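Local coordinates for protein ABC transporter (PDB 4G68) that probably captures xylan-derived oligosaccharides outside the cell as the solute-binding component of an ABC transporter, holding a short xylose-based glycan in its pocket, at residues A[121-126]-A[348-353]; A[242-247]-A[411-416]. All coordinates share one frame; numbering follows the deposited sequence.

Contact 1: A[121-126]-A[348-353]; sequences DIFQTW and MVSANS. With XYP (beta-D-xylopyranose), chain D; XYP (beta-D-xylopyranose), chain B.
M348, a selenomethionine, lays its CB over one face of the F123 ring, with CB 3.6 Å from F123 CZ and displaced toward the rim. The two residues form a hydrogen-bonded antiparallel pair between strands 122-126 and 341-349, within the mixed sheet of a periplasmic-binding-protein fold. Their backbones grip each other twice: F123 N donates to M348 O, and M348 N returns a bond of 2.8 Å to F123 O. As a directly paired couple, F123 and M348 project to the same face of the sheet, and chi1 of 60° sets F123 CG between the backbone N and the carbonyl carbon. There the selenium makes an oblique Met-aromatic contact with the ring and also meets T125 CG2 at 3.8 Å. An alanine in place of F123 would probably open a gap beneath M348 CB and deprive the selenium of its aromatic neighbour. S350 OG sits at the ring edge but bonds to P120 O, while Y106, I110 and I114 of helix 103-115 pack against the ring. I122 and V349 emerge on the other sheet face, against helix 356-377. Farther along, W126 carries the strand into the glycan pocket, where its NE1 donates to O3 of the chain D xylose at 3.2 Å. Away from the sugar, the type I turn S350-S353 brings S353 OG to the anti side of the D121 carboxylate, 2.7 Å from OD1.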
ATOM      1  N   ASP A 121     -21.869   5.553   7.073  1.00  6.95           N
ATOM      2  CA  ASP A 121     -21.954   6.752   6.243  1.00  7.10           C
ATOM      3  C   ASP A 121     -20.697   7.006   5.433  1.00  6.63           C
ATOM      4  O   ASP A 121     -20.787   7.301   4.222  1.00  7.26           O
ATOM      5  CB  ASP A 121     -22.302   7.987   7.084  1.00  7.18           C
ATOM      6  CG  ASP A 121     -23.620   7.863   7.726  1.00  8.12           C
ATOM      7  OD1 ASP A 121     -24.652   7.941   7.010  1.00  9.87           O
ATOM      8  OD2 ASP A 121     -23.654   7.722   8.960  1.00  8.17           O
ATOM      9  N   ILE A 122     -19.550   6.835   6.069  1.00  5.62           N
ATOM     10  CA  ILE A 122     -18.225   7.118   5.426  1.00  5.44           C
ATOM     11  C   ILE A 122     -17.299   5.988   5.720  1.00  5.54           C
ATOM     12  O   ILE A 122     -17.222   5.547   6.862  1.00  5.80           O
ATOM     13  CB  ILE A 122     -17.568   8.349   6.004  1.00  4.98           C
ATOM     14  CG1 ILE A 122     -18.590   9.537   5.906  1.00  4.97           C
ATOM     15  CG2 ILE A 122     -16.239   8.681   5.259  1.00  4.80           C
ATOM     16  CD1 ILE A 122     -18.175  10.763   6.696  1.00  5.27           C
ATOM     17  N   PHE A 123     -16.581   5.503   4.715  1.00  5.74           N
ATOM     18  CA  PHE A 123     -15.683   4.394   4.939  1.00  5.53           C
ATOM     19  C   PHE A 123     -14.399   4.597   4.147  1.00  5.84           C
ATOM     20  O   PHE A 123     -14.424   5.115   3.000  1.00  6.28           O
ATOM     21  CB  PHE A 123     -16.369   2.996   4.604  1.00  6.07           C
ATOM     22  CG  PHE A 123     -16.830   2.850   3.189  1.00  6.01           C
ATOM     23  CD1 PHE A 123     -15.971   2.251   2.224  1.00  5.96           C
ATOM     24  CD2 PHE A 123     -18.114   3.199   2.816  1.00  5.77           C
ATOM     25  CE1 PHE A 123     -16.405   2.074   0.903  1.00  6.76           C
ATOM     26  CE2 PHE A 123     -18.572   3.014   1.502  1.00  6.45           C
ATOM     27  CZ  PHE A 123     -17.737   2.408   0.547  1.00  6.56           C
ATOM     28  N   GLN A 124     -13.307   4.145   4.744  1.00  5.54           N
ATOM     29  CA  GLN A 124     -12.022   4.131   4.074  1.00  5.19           C
ATOM     30  C   GLN A 124     -11.997   2.967   3.097  1.00  5.31           C
ATOM     31  O   GLN A 124     -12.654   1.966   3.321  1.00  5.74           O
ATOM     32  CB  GLN A 124     -10.928   3.976   5.107  1.00  5.21           C
ATOM     33  CG  GLN A 124      -9.511   3.959   4.573  1.00  5.26           C
ATOM     34  CD  GLN A 124      -8.438   3.764   5.640  1.00  5.16           C
ATOM     35  OE1 GLN A 124      -8.729   3.817   6.824  1.00  5.41           O
ATOM     36  NE2 GLN A 124      -7.171   3.643   5.214  1.00  5.03           N
ATOM     37  N   THR A 125     -11.302   3.122   1.965  1.00  4.78           N
ATOM     38  CA  THR A 125     -11.306   2.071   0.999  1.00  4.84           C
ATOM     39  C   THR A 125     -10.012   2.197   0.199  1.00  4.59           C
ATOM     40  O   THR A 125      -9.230   3.147   0.402  1.00  4.70           O
ATOM     41  CB  THR A 125     -12.535   2.146   0.055  1.00  4.80           C
ATOM     42  OG1 THR A 125     -12.587   0.971  -0.715  1.00  5.37           O
ATOM     43  CG2 THR A 125     -12.434   3.343  -0.918  1.00  5.11           C
ATOM     44  N   TRP A 126      -9.837   1.239  -0.670  1.00  4.42           N
ATOM     45  CA  TRP A 126      -8.791   1.265  -1.685  1.00  5.25           C
ATOM     46  C   TRP A 126      -9.436   1.463  -3.014  1.00  5.36           C
ATOM     47  O   TRP A 126     -10.318   0.706  -3.408  1.00  5.37           O
ATOM     48  CB  TRP A 126      -7.990  -0.072  -1.704  1.00  4.90           C
ATOM     49  CG  TRP A 126      -7.182  -0.214  -0.401  1.00  4.74           C
ATOM     50  CD1 TRP A 126      -5.955   0.326  -0.070  1.00  5.00           C
ATOM     51  CD2 TRP A 126      -7.613  -0.922   0.771  1.00  4.85           C
ATOM     52  NE1 TRP A 126      -5.593  -0.014   1.214  1.00  5.08           N
ATOM     53  CE2 TRP A 126      -6.536  -0.804   1.751  1.00  5.07           C
ATOM     54  CE3 TRP A 126      -8.749  -1.684   1.081  1.00  4.93           C
ATOM     55  CZ2 TRP A 126      -6.631  -1.332   2.998  1.00  5.07           C
ATOM     56  CZ3 TRP A 126      -8.822  -2.279   2.346  1.00  4.73           C
ATOM     57  CH2 TRP A 126      -7.754  -2.128   3.267  1.00  4.79           C
HETATM   58  N   MSE A 348     -15.122   6.838   0.863  1.00  4.74           N
HETATM   59  CA  MSE A 348     -16.328   6.828   0.121  1.00  5.61           C
HETATM   60  C   MSE A 348     -17.501   7.062   1.045  1.00  6.14           C
HETATM   61  O   MSE A 348     -17.483   6.756   2.240  1.00  5.71           O
HETATM   62  CB  MSE A 348     -16.471   5.528  -0.687  1.00  6.44           C
HETATM   63  CG  MSE A 348     -15.527   5.444  -1.864  1.00  7.69           C
HETATM   64 SE   MSE A 348     -15.695   3.755  -2.822  1.00 11.78          SE
HETATM   65  CE  MSE A 348     -14.444   4.211  -4.271  1.00 10.68           C
ATOM     66  N   VAL A 349     -18.597   7.538   0.440  1.00  6.21           N
ATOM     67  CA  VAL A 349     -19.860   7.697   1.154  1.00  6.71           C
ATOM     68  C   VAL A 349     -20.894   6.659   0.667  1.00  7.41           C
ATOM     69  O   VAL A 349     -21.074   6.368  -0.563  1.00  7.58           O
ATOM     70  CB  VAL A 349     -20.431   9.111   0.947  1.00  6.41           C
ATOM     71  CG1 VAL A 349     -21.902   9.222   1.491  1.00  6.89           C
ATOM     72  CG2 VAL A 349     -19.446  10.120   1.535  1.00  6.46           C
ATOM     73  N   SER A 350     -21.619   6.086   1.622  1.00  7.86           N
ATOM     74  CA  SER A 350     -22.598   5.029   1.265  1.00  9.12           C
ATOM     75  C   SER A 350     -23.794   5.623   0.535  1.00  9.18           C
ATOM     76  O   SER A 350     -24.269   6.694   0.975  1.00 10.12           O
ATOM     77  CB  SER A 350     -23.131   4.303   2.510  1.00 10.94           C
ATOM     78  OG  SER A 350     -22.171   3.280   2.832  1.00 16.06           O
ATOM     79  N   ALA A 351     -24.240   4.972  -0.544  1.00  8.60           N
ATOM     80  CA  ALA A 351     -25.375   5.432  -1.340  1.00  9.43           C
ATOM     81  C   ALA A 351     -26.670   5.470  -0.498  1.00 10.68           C
ATOM     82  O   ALA A 351     -27.578   6.264  -0.783  1.00 10.97           O
ATOM     83  CB  ALA A 351     -25.608   4.569  -2.574  1.00  9.18           C
ATOM     84  N   ASN A 352     -26.738   4.594   0.492  1.00 12.30           N
ATOM     85  CA  ASN A 352     -27.905   4.547   1.367  1.00 14.12           C
ATOM     86  C   ASN A 352     -27.780   5.403   2.660  1.00 12.37           C
ATOM     87  O   ASN A 352     -28.564   5.221   3.592  1.00 11.52           O
ATOM     88  CB  ASN A 352     -28.267   3.076   1.693  1.00 15.88           C
ATOM     89  CG  ASN A 352     -27.373   2.435   2.782  1.00 20.88           C
ATOM     90  OD1 ASN A 352     -26.285   2.915   3.099  1.00 20.44           O
ATOM     91  ND2 ASN A 352     -27.841   1.306   3.341  1.00 21.36           N
ATOM     92  N   SER A 353     -26.824   6.326   2.727  1.00 12.08           N
ATOM     93  CA  SER A 353     -26.695   7.189   3.912  1.00 11.79           C
ATOM     94  C   SER A 353     -27.901   8.083   3.999  1.00 13.73           C
ATOM     95  O   SER A 353     -28.454   8.551   2.970  1.00 11.52           O
ATOM     96  CB  SER A 353     -25.474   8.101   3.802  1.00 12.19           C
ATOM     97  OG  SER A 353     -25.427   9.144   4.755  1.00 10.38           O
TER
HETATM   98  C1  XYP D   2      -2.262   0.852   6.164  1.00  6.06           C
HETATM   99  C2  XYP D   2      -2.412   1.676   4.882  1.00  5.71           C
HETATM  100  C3  XYP D   2      -3.283   0.824   3.930  1.00  5.80           C
HETATM  101  C4  XYP D   2      -2.516  -0.460   3.713  1.00  6.06           C
HETATM  102  C5  XYP D   2      -2.264  -1.167   5.059  1.00  5.98           C
HETATM  103  O2  XYP D   2      -3.140   2.854   5.227  1.00  6.38           O
HETATM  104  O3  XYP D   2      -3.289   1.578   2.699  1.00  5.70           O
HETATM  105  O4  XYP D   2      -3.360  -1.285   2.902  1.00  5.37           O
HETATM  106  O5  XYP D   2      -1.500  -0.278   5.883  1.00  6.04           O
HETATM  107  C1  XYP B   3      -2.757  -2.202   2.040  1.00  4.76           C
HETATM  108  C2  XYP B   3      -3.745  -3.335   1.787  1.00  4.76           C
HETATM  109  C3  XYP B   3      -3.115  -4.287   0.763  1.00  4.55           C
HETATM  110  C4  XYP B   3      -2.580  -3.535  -0.483  1.00  4.62           C
HETATM  111  C5  XYP B   3      -1.751  -2.272  -0.111  1.00  4.52           C
HETATM  112  O2  XYP B   3      -4.062  -3.958   3.015  1.00  4.98           O
HETATM  113  O3  XYP B   3      -4.137  -5.245   0.412  1.00  4.52           O
HETATM  114  O4  XYP B   3      -1.790  -4.375  -1.330  1.00  4.45           O
HETATM  115  O5  XYP B   3      -2.448  -1.497   0.859  1.00  4.62           O

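Contact 2: A[242-247]-A[411-416]; sequences QLTRDA and GSVPAW
T244 and R245, neighbours on helix 241-248, approach segment 411-416 in different ways, one by a methyl and the other by a long charged arm. The T244 methyl is wedged obliquely between V413 and W416: CG2 lies 3.8 Å from V413 CG1 and 3.5 Å from W416 NE1. With OG1 anti to the carbonyl carbon (chi1 -75°), CG2 falls anti to the backbone N and faces these two partners, while the hydroxyl stays beside the backbone N. That hydroxyl accepts a hydrogen bond from a water, which in turn accepts one from W416 NE1, 2.9 Å away in the indole plane. The water thus satisfies the buried indole N-H and ties it to the helix.

R245 runs past V413 in the opposite direction, its chain extended from CG to NE. This reach joins the helix to the short strand 412-413, which leads through P414 and A415, the N-cap residue, into helix 416-419 beside the glycan pocket; a xylose touches A415 there. V413 CG2 lies over one face of the guanidinium, offset toward its rim. In the plane of the same group, NH2 donates to S412 O at 2.8 Å, with an N-H...O angle of 166°, and the donor is tilted 18° from the carbonyl plane. Beyond the two segments, the W416 indole stacks on H428 and meets F259 edge-to-face, while the backbone N of W416 donates to D232 OD2.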
ATOM      1  N   GLN A 242       3.576  -1.765 -18.881  1.00  9.54           N
ATOM      2  CA  GLN A 242       2.533  -2.091 -19.893  1.00 11.71           C
ATOM      3  C   GLN A 242       2.112  -3.581 -19.808  1.00 10.99           C
ATOM      4  O   GLN A 242       0.941  -3.907 -19.894  1.00  8.00           O
ATOM      5  CB  GLN A 242       3.006  -1.746 -21.334  1.00 14.12           C
ATOM      6  CG  GLN A 242       1.854  -1.850 -22.355  1.00 16.26           C
ATOM      7  CD  GLN A 242       0.729  -0.904 -22.011  1.00 18.65           C
ATOM      8  OE1 GLN A 242       0.906   0.330 -21.953  1.00 21.06           O
ATOM      9  NE2 GLN A 242      -0.422  -1.467 -21.719  1.00 18.12           N
ATOM     10  N   LEU A 243       3.087  -4.476 -19.684  1.00  9.18           N
ATOM     11  CA  LEU A 243       2.763  -5.921 -19.642  1.00  7.93           C
ATOM     12  C   LEU A 243       1.962  -6.308 -18.392  1.00  7.47           C
ATOM     13  O   LEU A 243       0.975  -7.089 -18.476  1.00  6.59           O
ATOM     14  CB  LEU A 243       4.045  -6.766 -19.651  1.00  8.18           C
ATOM     15  CG  LEU A 243       3.792  -8.270 -19.511  1.00  8.06           C
ATOM     16  CD1 LEU A 243       2.893  -8.836 -20.678  1.00  8.59           C
ATOM     17  CD2 LEU A 243       5.136  -9.028 -19.510  1.00  8.24           C
ATOM     18  N   THR A 244       2.342  -5.709 -17.245  1.00  6.85           N
ATOM     19  CA  THR A 244       1.506  -5.872 -16.048  1.00  7.26           C
ATOM     20  C   THR A 244       0.058  -5.413 -16.269  1.00  7.00           C
ATOM     21  O   THR A 244      -0.911  -6.190 -16.037  1.00  6.36           O
ATOM     22  CB  THR A 244       2.162  -5.189 -14.804  1.00  7.00           C
ATOM     23  OG1 THR A 244       3.243  -6.007 -14.351  1.00  7.64           O
ATOM     24  CG2 THR A 244       1.190  -4.990 -13.688  1.00  6.83           C
ATOM     25  N   ARG A 245      -0.097  -4.187 -16.790  1.00  7.41           N
ATOM     26  CA  ARG A 245      -1.441  -3.685 -17.043  1.00  8.32           C
ATOM     27  C   ARG A 245      -2.237  -4.556 -18.028  1.00  8.48           C
ATOM     28  O   ARG A 245      -3.412  -4.887 -17.790  1.00  8.48           O
ATOM     29  CB  ARG A 245      -1.329  -2.237 -17.538  1.00  8.72           C
ATOM     30  CG  ARG A 245      -1.008  -1.324 -16.364  1.00  9.50           C
ATOM     31  CD  ARG A 245      -1.051   0.139 -16.712  1.00 11.25           C
ATOM     32  NE  ARG A 245      -0.782   0.954 -15.511  1.00 14.00           N
ATOM     33  CZ  ARG A 245      -1.714   1.437 -14.706  1.00 15.91           C
ATOM     34  NH1 ARG A 245      -3.010   1.193 -14.957  1.00 16.13           N
ATOM     35  NH2 ARG A 245      -1.377   2.196 -13.684  1.00 16.54           N
ATOM     36  N   ASP A 246      -1.593  -4.954 -19.117  1.00  8.78           N
ATOM     37  CA  ASP A 246      -2.263  -5.825 -20.081  1.00  9.02           C
ATOM     38  C   ASP A 246      -2.733  -7.137 -19.475  1.00  8.19           C
ATOM     39  O   ASP A 246      -3.863  -7.574 -19.729  1.00  7.95           O
ATOM     40  CB  ASP A 246      -1.344  -6.094 -21.248  1.00  9.99           C
ATOM     41  CG  ASP A 246      -1.236  -4.887 -22.216  1.00 12.45           C
ATOM     42  OD1 ASP A 246      -2.079  -3.971 -22.167  1.00 14.67           O
ATOM     43  OD2 ASP A 246      -0.326  -4.864 -23.049  1.00 13.00           O
ATOM     44  N   ALA A 247      -1.900  -7.746 -18.638  1.00  7.73           N
ATOM     45  CA  ALA A 247      -2.280  -8.968 -18.013  1.00  7.18           C
ATOM     46  C   ALA A 247      -3.433  -8.701 -17.053  1.00  7.13           C
ATOM     47  O   ALA A 247      -4.442  -9.468 -17.058  1.00  6.69           O
ATOM     48  CB  ALA A 247      -1.098  -9.662 -17.291  1.00  7.08           C
ATOM     49  N   GLY A 411       6.345   5.591 -14.434  1.00 15.13           N
ATOM     50  CA  GLY A 411       4.973   5.049 -14.404  1.00 14.70           C
ATOM     51  C   GLY A 411       4.807   4.190 -13.159  1.00 13.07           C
ATOM     52  O   GLY A 411       5.729   3.959 -12.417  1.00 11.62           O
ATOM     53  N   SER A 412       3.594   3.743 -12.946  1.00 11.73           N
ATOM     54  CA  SER A 412       3.302   3.020 -11.698  1.00 10.03           C
ATOM     55  C   SER A 412       2.068   2.197 -11.942  1.00  8.87           C
ATOM     56  O   SER A 412       1.336   2.433 -12.934  1.00  8.85           O
ATOM     57  CB  SER A 412       3.127   3.971 -10.525  1.00 10.62           C
ATOM     58  OG  SER A 412       2.024   4.852 -10.742  1.00 12.28           O
ATOM     59  N   VAL A 413       1.855   1.190 -11.086  1.00  7.41           N
ATOM     60  CA  VAL A 413       0.640   0.369 -11.136  1.00  6.50           C
ATOM     61  C   VAL A 413       0.381  -0.068  -9.709  1.00  6.16           C
ATOM     62  O   VAL A 413       1.330  -0.321  -9.004  1.00  5.41           O
ATOM     63  CB  VAL A 413       0.814  -0.901 -12.093  1.00  6.74           C
ATOM     64  CG1 VAL A 413       1.908  -1.882 -11.624  1.00  6.61           C
ATOM     65  CG2 VAL A 413      -0.519  -1.588 -12.258  1.00  6.57           C
ATOM     66  N   PRO A 414      -0.891  -0.084  -9.270  1.00  5.76           N
ATOM     67  CA  PRO A 414      -1.252  -0.456  -7.876  1.00  5.74           C
ATOM     68  C   PRO A 414      -0.914  -1.908  -7.605  1.00  5.48           C
ATOM     69  O   PRO A 414      -0.883  -2.730  -8.554  1.00  5.78           O
ATOM     70  CB  PRO A 414      -2.771  -0.294  -7.858  1.00  6.36           C
ATOM     71  CG  PRO A 414      -2.997   0.838  -8.837  1.00  6.53           C
ATOM     72  CD  PRO A 414      -2.041   0.528  -9.950  1.00  6.49           C
ATOM     73  N   ALA A 415      -0.715  -2.230  -6.329  1.00  4.54           N
ATOM     74  CA  ALA A 415      -0.500  -3.655  -5.971  1.00  4.82           C
ATOM     75  C   ALA A 415      -1.640  -4.497  -6.503  1.00  4.78           C
ATOM     76  O   ALA A 415      -2.779  -4.017  -6.581  1.00  4.79           O
ATOM     77  CB  ALA A 415      -0.447  -3.749  -4.481  1.00  4.96           C
ATOM     78  N   TRP A 416      -1.364  -5.738  -6.915  1.00  4.73           N
ATOM     79  CA  TRP A 416      -2.299  -6.418  -7.729  1.00  4.88           C
ATOM     80  C   TRP A 416      -3.582  -6.751  -6.978  1.00  5.53           C
ATOM     81  O   TRP A 416      -4.614  -6.974  -7.606  1.00  6.37           O
ATOM     82  CB  TRP A 416      -1.691  -7.710  -8.293  1.00  4.62           C
ATOM     83  CG  TRP A 416      -0.606  -7.446  -9.324  1.00  4.50           C
ATOM     84  CD1 TRP A 416       0.179  -6.275  -9.538  1.00  4.62           C
ATOM     85  CD2 TRP A 416      -0.111  -8.422 -10.280  1.00  4.79           C
ATOM     86  NE1 TRP A 416       1.096  -6.513 -10.528  1.00  4.61           N
ATOM     87  CE2 TRP A 416       0.981  -7.787 -11.002  1.00  4.73           C
ATOM     88  CE3 TRP A 416      -0.446  -9.756 -10.570  1.00  4.77           C
ATOM     89  CZ2 TRP A 416       1.683  -8.455 -12.035  1.00  5.21           C
ATOM     90  CZ3 TRP A 416       0.274 -10.408 -11.579  1.00  4.75           C
ATOM     91  CH2 TRP A 416       1.304  -9.766 -12.294  1.00  5.15           C
TER
HETATM   92  O   HOH W   1       3.643  -5.529 -11.611  1.00  5.94           O

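Both contacts are largely buried, yet they join different elements, with centres about 27 Å apart and nearest atoms about 8 Å apart. Contact 1 lies within the mixed sheet and takes its order from paired backbones, with aromatic and selenium packing on one face. Contact 2 sets a helix against a short strand and the start of another helix; a single direct side-chain-to-backbone bond and a bridging water replace the strand ladder, and partly exposed R245 gives it a more polar margin. Strand 341-349 connects them structurally: it pairs with 122-126 in contact 1, while its G341 bonds to V413 of contact 2. Each reaches the glycan pocket, through W126 and A415 respectively.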